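Local atomic coordinates of mutual gliding-motility protein MglA (PDB entry 6H17), a protein that binds and hydrolyses GTP as a small Ras-like GTPase, acting as an intracellular switch that sets the direction and speed of gliding in Myxococcus xanthus. Residues N147-V151 against E152-K156; V102-Q106 against I107-E111. One frame throughout, in Å; residues are numbered along the deposited sequence.

Contact 1. Residues N147-V151 against E152-K156; sequences NAVTV and EEMRK
Thr150 and Glu153 form a capping box at the start of helix 151-158. The threonine hydroxyl sits between its own backbone N and carbonyl carbon (chi1 72°), a rotation that turns it toward the first helical turn, where Thr150 OG1 accepts from Glu153 N at 3.2 Å. The return bond, from Thr150 N to Glu153 OE2, is weak at 3.3 Å. For it the glutamate chain leaves with CG beside its own backbone N (chi1 -70°) and runs extended back across the threonine; water 1 lies 2.8 Å from Thr150 OG1 and donates weakly to Glu153 OE1. Backbone bonds begin the helix, from Met154 N to Thr150 O and from Arg155 N to Val151 O, both 2.9 Å.

On the buried side, the Met154 chain bends at chi2 and chi3, bringing SD within 3.9 Å of Val149 CB; the same side chain touches Ser105 and Tyr140. Replacing Met154 with an alanine removes CG, SD and CE, which is likely to strip Val149 of its sulfur contact and open a gap toward Ser105 and Tyr140. Val151 CG1 meets Arg155 NH2 obliquely at 3.7 Å, while Arg155 NE forms a salt bridge with Glu165. On the exposed surface, Lys156 NZ bridges to Glu152 OE1 from above the carboxylate plane.

The cap thus joins the loop following strand 136-141 to helix 151-158, with Met154 and Arg155 both packing on Tyr140 of that strand.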
ATOM      1  N   ASN A 147      -4.712 -10.552  20.892  1.00 14.52           N
ATOM      2  CA  ASN A 147      -3.279 -10.356  21.049  1.00 14.85           C
ATOM      3  C   ASN A 147      -2.777  -9.114  20.309  1.00 13.93           C
ATOM      4  O   ASN A 147      -1.558  -8.953  20.164  1.00 14.90           O
ATOM      5  CB  ASN A 147      -2.517 -11.623  20.611  1.00 16.37           C
ATOM      6  CG  ASN A 147      -2.892 -12.111  19.194  1.00 16.83           C
ATOM      7  OD1 ASN A 147      -4.047 -12.039  18.778  1.00 19.16           O
ATOM      8  ND2 ASN A 147      -1.917 -12.679  18.488  1.00 16.62           N
ATOM      9  N   ALA A 148      -3.663  -8.227  19.869  1.00 13.01           N
ATOM     10  CA  ALA A 148      -3.247  -6.978  19.247  1.00 13.52           C
ATOM     11  C   ALA A 148      -2.601  -6.056  20.269  1.00 15.10           C
ATOM     12  O   ALA A 148      -3.100  -5.888  21.387  1.00 15.93           O
ATOM     13  CB  ALA A 148      -4.453  -6.276  18.624  1.00 14.13           C
ATOM     14  N   VAL A 149      -1.491  -5.443  19.865  1.00 14.52           N
ATOM     15  CA  VAL A 149      -0.833  -4.393  20.647  1.00 14.61           C
ATOM     16  C   VAL A 149      -1.732  -3.164  20.695  1.00 14.07           C
ATOM     17  O   VAL A 149      -2.559  -2.941  19.815  1.00 15.71           O
ATOM     18  CB  VAL A 149       0.508  -4.114  19.931  1.00 17.20           C
ATOM     19  CG1 VAL A 149       1.212  -2.877  20.458  1.00 18.89           C
ATOM     20  CG2 VAL A 149       1.419  -5.341  20.058  1.00 17.85           C
ATOM     21  N   THR A 150      -1.592  -2.355  21.741  1.00 14.09           N
ATOM     22  CA  THR A 150      -2.433  -1.163  21.794  1.00 15.20           C
ATOM     23  C   THR A 150      -2.036  -0.188  20.682  1.00 15.07           C
ATOM     24  O   THR A 150      -0.913  -0.203  20.175  1.00 15.18           O
ATOM     25  CB  THR A 150      -2.332  -0.451  23.146  1.00 15.87           C
ATOM     26  OG1 THR A 150      -1.052   0.186  23.236  1.00 16.42           O
ATOM     27  CG2 THR A 150      -2.524  -1.401  24.293  1.00 16.49           C
ATOM     28  N   VAL A 151      -2.984   0.666  20.290  1.00 15.42           N
ATOM     29  CA  VAL A 151      -2.711   1.609  19.207  1.00 15.69           C
ATOM     30  C   VAL A 151      -1.569   2.543  19.591  1.00 14.37           C
ATOM     31  O   VAL A 151      -0.693   2.855  18.780  1.00 16.54           O
ATOM     32  CB  VAL A 151      -3.984   2.386  18.826  1.00 16.94           C
ATOM     33  CG1 VAL A 151      -3.615   3.508  17.849  1.00 20.39           C
ATOM     34  CG2 VAL A 151      -5.003   1.466  18.228  1.00 19.85           C
ATOM     35  N   GLU A 152      -1.558   3.003  20.838  1.00 16.12           N
ATOM     36  CA  GLU A 152      -0.495   3.888  21.284  1.00 16.32           C
ATOM     37  C   GLU A 152       0.858   3.208  21.163  1.00 17.29           C
ATOM     38  O   GLU A 152       1.844   3.837  20.769  1.00 17.52           O
ATOM     39  CB  GLU A 152      -0.749   4.314  22.726  1.00 20.62           C
ATOM     40  CG  GLU A 152       0.242   5.339  23.239  1.00 34.63           C
ATOM     41  CD  GLU A 152      -0.011   5.732  24.685  1.00 56.77           C
ATOM     42  OE1 GLU A 152       0.680   6.648  25.178  1.00 70.02           O
ATOM     43  OE2 GLU A 152      -0.896   5.129  25.329  1.00 61.97           O
ATOM     44  N   GLU A 153       0.930   1.922  21.507  1.00 15.34           N
ATOM     45  CA  GLU A 153       2.193   1.202  21.388  1.00 14.69           C
ATOM     46  C   GLU A 153       2.579   0.970  19.927  1.00 15.35           C
ATOM     47  O   GLU A 153       3.771   0.995  19.587  1.00 15.89           O
ATOM     48  CB  GLU A 153       2.119  -0.123  22.143  1.00 16.22           C
ATOM     49  CG  GLU A 153       2.074   0.014  23.628  1.00 17.51           C
ATOM     50  CD  GLU A 153       1.437  -1.213  24.297  1.00 18.61           C
ATOM     51  OE1 GLU A 153       1.201  -1.142  25.509  1.00 22.48           O
ATOM     52  OE2 GLU A 153       1.153  -2.218  23.613  1.00 21.49           O
ATOM     53  N   MET A 154       1.597   0.741  19.050  1.00 14.72           N
ATOM     54  CA  MET A 154       1.894   0.632  17.622  1.00 14.44           C
ATOM     55  C   MET A 154       2.498   1.926  17.094  1.00 14.56           C
ATOM     56  O   MET A 154       3.481   1.905  16.340  1.00 14.98           O
ATOM     57  CB  MET A 154       0.619   0.323  16.839  1.00 14.31           C
ATOM     58  CG  MET A 154       0.047  -1.069  17.072  1.00 19.62           C
ATOM     59  SD  MET A 154       1.018  -2.471  16.450  1.00 18.09           S
ATOM     60  CE  MET A 154       0.714  -2.369  14.715  1.00 13.86           C
ATOM     61  N   ARG A 155       1.928   3.065  17.500  1.00 14.07           N
ATOM     62  CA  ARG A 155       2.419   4.360  17.053  1.00 16.07           C
ATOM     63  C   ARG A 155       3.832   4.596  17.559  1.00 15.27           C
ATOM     64  O   ARG A 155       4.712   5.033  16.808  1.00 16.31           O
ATOM     65  CB  ARG A 155       1.474   5.446  17.573  1.00 17.97           C
ATOM     66  CG  ARG A 155       1.910   6.861  17.213  1.00 19.33           C
ATOM     67  CD  ARG A 155       0.978   7.905  17.835  1.00 26.54           C
ATOM     68  NE  ARG A 155      -0.429   7.568  17.615  1.00 40.30           N
ATOM     69  CZ  ARG A 155      -1.319   7.309  18.574  1.00 41.86           C
ATOM     70  NH1 ARG A 155      -0.984   7.365  19.859  1.00 49.22           N
ATOM     71  NH2 ARG A 155      -2.564   7.010  18.239  1.00 39.25           N
ATOM     72  N   LYS A 156       4.080   4.297  18.828  1.00 15.39           N
ATOM     73  CA  LYS A 156       5.416   4.508  19.360  1.00 15.83           C
ATOM     74  C   LYS A 156       6.434   3.586  18.709  1.00 16.59           C
ATOM     75  O   LYS A 156       7.597   3.971  18.544  1.00 18.98           O
ATOM     76  CB  LYS A 156       5.408   4.339  20.879  1.00 19.04           C
ATOM     77  CG  LYS A 156       4.661   5.454  21.604  1.00 21.97           C
ATOM     78  CD  LYS A 156       4.591   5.204  23.095  1.00 30.17           C
ATOM     79  CE  LYS A 156       3.884   6.346  23.806  1.00 42.17           C
ATOM     80  NZ  LYS A 156       3.687   6.039  25.247  1.00 47.86           N
TER
HETATM   81  O   HOH W   1      -0.844   1.589  25.606  1.00 23.60           O

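Contact 2. Residues V102-Q106 against I107-E111. With SO4 (sulfate ion), chain D.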
ATOM      1  N   VAL A 102       1.153  -1.847   5.859  1.00 10.54           N
ATOM      2  CA  VAL A 102       0.155  -2.587   6.612  1.00 10.46           C
ATOM      3  C   VAL A 102       0.888  -3.342   7.710  1.00 11.45           C
ATOM      4  O   VAL A 102       1.628  -4.292   7.438  1.00 12.05           O
ATOM      5  CB  VAL A 102      -0.643  -3.540   5.719  1.00 10.66           C
ATOM      6  CG1 VAL A 102      -1.676  -4.302   6.535  1.00 11.32           C
ATOM      7  CG2 VAL A 102      -1.312  -2.790   4.564  1.00 12.56           C
ATOM      8  N   ALA A 103       0.706  -2.920   8.956  1.00 11.24           N
ATOM      9  CA  ALA A 103       1.314  -3.595  10.096  1.00 11.27           C
ATOM     10  C   ALA A 103       0.333  -4.596  10.683  1.00 11.84           C
ATOM     11  O   ALA A 103      -0.871  -4.330  10.789  1.00 11.86           O
ATOM     12  CB  ALA A 103       1.694  -2.563  11.147  1.00 12.48           C
ATOM     13  N   ASP A 104       0.844  -5.760  11.048  1.00 11.59           N
ATOM     14  CA  ASP A 104       0.047  -6.757  11.757  1.00 11.65           C
ATOM     15  C   ASP A 104       0.078  -6.424  13.242  1.00 12.16           C
ATOM     16  O   ASP A 104       1.137  -6.477  13.866  1.00 12.74           O
ATOM     17  CB  ASP A 104       0.637  -8.142  11.490  1.00 12.22           C
ATOM     18  CG  ASP A 104      -0.238  -9.271  12.019  1.00 12.74           C
ATOM     19  OD1 ASP A 104      -0.841  -9.109  13.106  1.00 12.49           O
ATOM     20  OD2 ASP A 104      -0.335 -10.324  11.342  1.00 13.80           O
ATOM     21  N   SER A 105      -1.066  -6.090  13.830  1.00 10.84           N
ATOM     22  CA  SER A 105      -1.051  -5.635  15.218  1.00 11.55           C
ATOM     23  C   SER A 105      -0.731  -6.742  16.216  1.00 11.76           C
ATOM     24  O   SER A 105      -0.501  -6.437  17.397  1.00 13.06           O
ATOM     25  CB  SER A 105      -2.410  -5.040  15.612  1.00 11.34           C
ATOM     26  OG  SER A 105      -2.663  -3.817  14.932  1.00 12.55           O
ATOM     27  N   GLN A 106      -0.762  -8.013  15.826  1.00 11.42           N
ATOM     28  CA  GLN A 106      -0.483  -9.079  16.785  1.00 12.03           C
ATOM     29  C   GLN A 106       0.901  -8.895  17.406  1.00 12.48           C
ATOM     30  O   GLN A 106       1.894  -8.663  16.712  1.00 12.56           O
ATOM     31  CB  GLN A 106      -0.532 -10.440  16.104  1.00 12.21           C
ATOM     32  CG  GLN A 106      -1.883 -10.810  15.578  1.00 12.35           C
ATOM     33  CD  GLN A 106      -1.861 -12.139  14.879  1.00 13.43           C
ATOM     34  OE1 GLN A 106      -2.188 -13.175  15.470  1.00 16.16           O
ATOM     35  NE2 GLN A 106      -1.448 -12.137  13.630  1.00 14.83           N
ATOM     36  N   ILE A 107       0.980  -9.058  18.727  1.00 12.84           N
ATOM     37  CA  ILE A 107       2.226  -8.783  19.442  1.00 13.43           C
ATOM     38  C   ILE A 107       3.358  -9.671  18.944  1.00 14.28           C
ATOM     39  O   ILE A 107       4.508  -9.217  18.827  1.00 14.78           O
ATOM     40  CB  ILE A 107       1.978  -8.863  20.959  1.00 13.59           C
ATOM     41  CG1 ILE A 107       3.154  -8.249  21.736  1.00 15.02           C
ATOM     42  CG2 ILE A 107       1.690 -10.305  21.406  1.00 14.46           C
ATOM     43  CD1 ILE A 107       2.783  -7.898  23.160  1.00 17.36           C
ATOM     44  N   GLU A 108       3.046 -10.915  18.575  0.58 14.06           N
ATOM     45  CA  GLU A 108       4.059 -11.842  18.078  0.58 15.68           C
ATOM     46  C   GLU A 108       4.698 -11.377  16.777  0.58 14.80           C
ATOM     47  O   GLU A 108       5.810 -11.814  16.450  0.58 17.77           O
ATOM     48  CB  GLU A 108       3.417 -13.221  17.872  0.58 18.35           C
ATOM     49  CG  GLU A 108       2.913 -13.886  19.152  0.58 21.50           C
ATOM     50  CD  GLU A 108       1.459 -13.559  19.492  0.58 21.93           C
ATOM     51  OE1 GLU A 108       0.872 -12.608  18.928  0.58 16.21           O
ATOM     52  OE2 GLU A 108       0.892 -14.278  20.344  0.58 29.38           O
ATOM     53  N   ARG A 109       4.028 -10.504  16.039  1.00 14.26           N
ATOM     54  CA  ARG A 109       4.487 -10.062  14.734  1.00 13.45           C
ATOM     55  C   ARG A 109       5.143  -8.694  14.768  1.00 14.04           C
ATOM     56  O   ARG A 109       5.453  -8.148  13.710  1.00 14.30           O
ATOM     57  CB  ARG A 109       3.328 -10.071  13.736  1.00 15.08           C
ATOM     58  CG  ARG A 109       2.772 -11.473  13.489  1.00 16.27           C
ATOM     59  CD  ARG A 109       3.785 -12.371  12.812  1.00 16.05           C
ATOM     60  NE  ARG A 109       3.937 -12.051  11.395  1.00 15.48           N
ATOM     61  CZ  ARG A 109       4.940 -12.461  10.620  1.00 14.66           C
ATOM     62  NH1 ARG A 109       5.943 -13.189  11.108  1.00 18.34           N
ATOM     63  NH2 ARG A 109       4.959 -12.142   9.346  1.00 15.81           N
ATOM     64  N   MET A 110       5.394  -8.134  15.945  1.00 13.50           N
ATOM     65  CA  MET A 110       6.015  -6.814  15.990  1.00 13.98           C
ATOM     66  C   MET A 110       7.403  -6.821  15.375  1.00 14.71           C
ATOM     67  O   MET A 110       7.765  -5.881  14.664  1.00 14.22           O
ATOM     68  CB  MET A 110       6.050  -6.258  17.416  1.00 15.31           C
ATOM     69  CG  MET A 110       6.694  -4.858  17.494  1.00 18.93           C
ATOM     70  SD  MET A 110       5.895  -3.620  16.426  1.00 18.01           S
ATOM     71  CE  MET A 110       4.490  -3.137  17.426  1.00 16.83           C
ATOM     72  N   GLU A 111       8.217  -7.844  15.647  1.00 15.00           N
ATOM     73  CA  GLU A 111       9.545  -7.866  15.045  1.00 15.75           C
ATOM     74  C   GLU A 111       9.431  -7.901  13.532  1.00 13.08           C
ATOM     75  O   GLU A 111      10.198  -7.241  12.834  1.00 15.23           O
ATOM     76  CB  GLU A 111      10.367  -9.053  15.543  1.00 19.09           C
ATOM     77  CG  GLU A 111      11.050  -8.809  16.880  1.00 31.09           C
ATOM     78  CD  GLU A 111      12.312  -9.642  17.053  1.00 53.32           C
ATOM     79  OE1 GLU A 111      12.788 -10.226  16.055  1.00 56.87           O
ATOM     80  OE2 GLU A 111      12.828  -9.718  18.188  1.00 49.85           O
TER
HETATM   81  S   SO4 D 303       7.643 -14.173   7.582  1.00 21.57           S
HETATM   82  O1  SO4 D 303       6.417 -13.477   7.192  1.00 22.96           O
HETATM   83  O2  SO4 D 303       8.791 -13.496   6.970  1.00 25.08           O
HETATM   84  O3  SO4 D 303       7.830 -14.158   9.030  1.00 24.86           O
HETATM   85  O4  SO4 D 303       7.564 -15.540   7.070  1.00 36.16           O
HETATM   86  O   HOH W   2       1.968 -10.651   9.858  0.53 13.83           O
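Arg109 CB and CG lie against Asp104 CB and its carboxylate, Asp104 OD2 coming within 3.9 Å of Arg109 CG. The carboxylate and guanidinium planes stand 80° to each other. No direct salt bridge joins them: Asp104 OD2 and Arg109 NE are 4.6 Å apart, and water 2 donates to the former and accepts from the latter at 2.9 Å.

Hydrogen bonds within the turn centre on the carboxylate. Asp104 OD1 accepts Gln106 N on its anti side at 2.9 Å, closing an Asx turn, and Gln106 NE2 on its syn side at 3.1 Å. The same NE2 also reaches Asp104 OD2; both oxygens lie in the Gln106 amide plane, within 2°. A backbone bond, Arg109 N to Gln106 O, closes the following 3-10 turn.

Ionic contacts lie at the guanidinium end. With its chain bent at chi2 and chi3, Arg109 donates from NH1 to sulfate O3 at 3.0 Å and from NH2 to O1 at 2.9 Å; NH2 also donates to Gly21 O. Val83 N also holds the sulfate, which probably comes from the crystallisation liquor.

Since Asp104 OD2 also pairs with Lys142, the chemistry implies an aspartate probably kept ionised and fixed in rotation, beside an arginine held by water 2 and Gly21, whose remaining donors meet sulfate in this crystal.

How the contacts relate
Contact 2 precedes contact 1 along the chain, and their centres lie about 9 Å apart on the nucleotide side of this P-loop GTPase fold. Polar bonds probably join them: Asn147 ND2 to Glu108 OE1 and Val149 N to Ser105 O, both 2.8 Å. Apolar packing adds Val149 CG2 on Ile107 CA at 3.6 Å and Met154 SD on Met110 CE at 3.7 Å. The bound GTP analogue is nearer contact 2, with the Asp104 side chain about 6 Å from it and that of Met154 in contact 1 about 11 Å away. Lys142 and Arg143, predicted to bind GTP, lie beside Asp104 and Val151 respectively.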